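Local coordinates for protein A-type ATP synthase subunit F (Archaeoglobus fulgidus, PDB 2I4R) that is a component of the A-type ATP synthase, probably helping the complex make ATP from ADP with a proton gradient across the membrane, at residues I58-Q61 with E62-K65. Sequence-based numbering, arbitrary orientation.
Sequences IMKQ and EYLK
Lys60 and Tyr63 are the first and last residues of a type I beta turn, with Gln61 and Glu62 at its corners, in which the tyrosine ring folds back over the lysine side chain. The turn carries the chain off the C-terminal end of strand 54-60, in the middle of a four-stranded parallel sheet of order 2-1-3-4 flanked by helices, toward helix 69-77. Its backbone bond, from Tyr63 N to Lys60 O, is weak: the atoms are 3.1 Å apart, but the bond is strongly bent at the hydrogen.

Contacts of the side chains supplement this weak bond. Lys60 CB sits almost squarely over the centre of the Tyr63 ring, 3.7 Å from the centroid and 6° off the normal, a CH-pi contact with one face of the ring. Tyr63 CG lies beside its own backbone N (chi1 -78°), which swings the ring back across the turn to meet that methylene. Met59, a selenomethionine here, approaches the same ring differently: its SE lies at the edge, near the ring plane, 3.9 Å from Tyr63 CD1, a Met-aromatic contact. Both residues also touch helix 38-50, Met59 on Val45 and Tyr63 on Ile41.

Beyond CB, the lysine chain bends at each later torsion and runs alongside Glu62, both pointing the same way. Glu62 CG is placed between its backbone N and carbonyl carbon (chi1 54°), and it packs 3.5 Å from Lys60 CB. Lys60 NZ and Glu62 OE2, 4.6 Å apart, are too far for a salt bridge and probably attract only weakly, whereas the ammonium forms a salt bridge with Asp17, just before helix 18-26. Leu64 CD1 rests 3.6 Å from Gln61 O.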
# COMPACT_ATOMS: atom_id res chain seq x y z
N ILE B 58 6.23 1.96 -3.02
CA ILE B 58 5.51 2.30 -1.79
C ILE B 58 5.42 3.82 -1.66
O ILE B 58 6.39 4.52 -1.93
CB ILE B 58 6.25 1.80 -0.52
CG1 ILE B 58 6.67 0.34 -0.67
CG2 ILE B 58 5.35 1.98 0.69
CD1 ILE B 58 5.54 -0.63 -0.62
N MSE B 59 4.27 4.32 -1.23
CA MSE B 59 4.11 5.76 -1.07
C MSE B 59 3.04 6.14 -0.07
O MSE B 59 2.15 5.35 0.25
CB MSE B 59 3.73 6.40 -2.39
CG MSE B 59 4.87 6.86 -3.27
SE MSE B 59 4.19 8.32 -4.34
CE MSE B 59 2.73 7.40 -5.24
N LYS B 60 3.12 7.37 0.41
CA LYS B 60 2.14 7.89 1.34
C LYS B 60 0.88 8.10 0.51
O LYS B 60 0.94 8.57 -0.62
CB LYS B 60 2.61 9.21 1.93
CG LYS B 60 3.78 9.07 2.89
CD LYS B 60 3.31 9.19 4.35
CE LYS B 60 3.69 10.54 4.94
NZ LYS B 60 5.17 10.76 4.95
N GLN B 61 -0.27 7.73 1.07
CA GLN B 61 -1.53 7.86 0.36
C GLN B 61 -1.80 9.33 0.10
O GLN B 61 -2.62 9.69 -0.75
CB GLN B 61 -2.65 7.25 1.20
CG GLN B 61 -3.85 6.78 0.41
CD GLN B 61 -4.71 5.80 1.21
OE1 GLN B 61 -5.24 6.14 2.28
NE2 GLN B 61 -4.84 4.58 0.70
N GLU B 62 -1.10 10.18 0.83
CA GLU B 62 -1.25 11.62 0.73
C GLU B 62 -0.33 12.24 -0.30
O GLU B 62 0.06 13.39 -0.16
CB GLU B 62 -0.96 12.25 2.08
CG GLU B 62 0.39 11.84 2.62
CD GLU B 62 0.70 12.45 3.96
OE1 GLU B 62 0.94 13.67 4.01
OE2 GLU B 62 0.71 11.69 4.96
N TYR B 63 0.05 11.48 -1.32
CA TYR B 63 0.94 12.04 -2.33
C TYR B 63 0.30 12.18 -3.70
O TYR B 63 0.69 13.06 -4.48
CB TYR B 63 2.23 11.20 -2.42
CG TYR B 63 3.23 11.46 -1.32
CD1 TYR B 63 4.48 10.84 -1.33
CD2 TYR B 63 2.95 12.35 -0.28
CE1 TYR B 63 5.42 11.10 -0.33
CE2 TYR B 63 3.89 12.62 0.72
CZ TYR B 63 5.12 11.99 0.69
OH TYR B 63 6.05 12.26 1.67
N LEU B 64 -0.70 11.35 -3.99
CA LEU B 64 -1.39 11.42 -5.28
C LEU B 64 -2.00 12.80 -5.50
O LEU B 64 -1.89 13.37 -6.58
CB LEU B 64 -2.49 10.37 -5.38
CG LEU B 64 -2.14 8.89 -5.41
CD1 LEU B 64 -1.84 8.42 -4.00
CD2 LEU B 64 -3.30 8.09 -6.01
N LYS B 65 -2.67 13.33 -4.47
CA LYS B 65 -3.31 14.63 -4.55
C LYS B 65 -2.35 15.67 -5.09
O LYS B 65 -2.75 16.59 -5.79
CB LYS B 65 -3.81 15.05 -3.18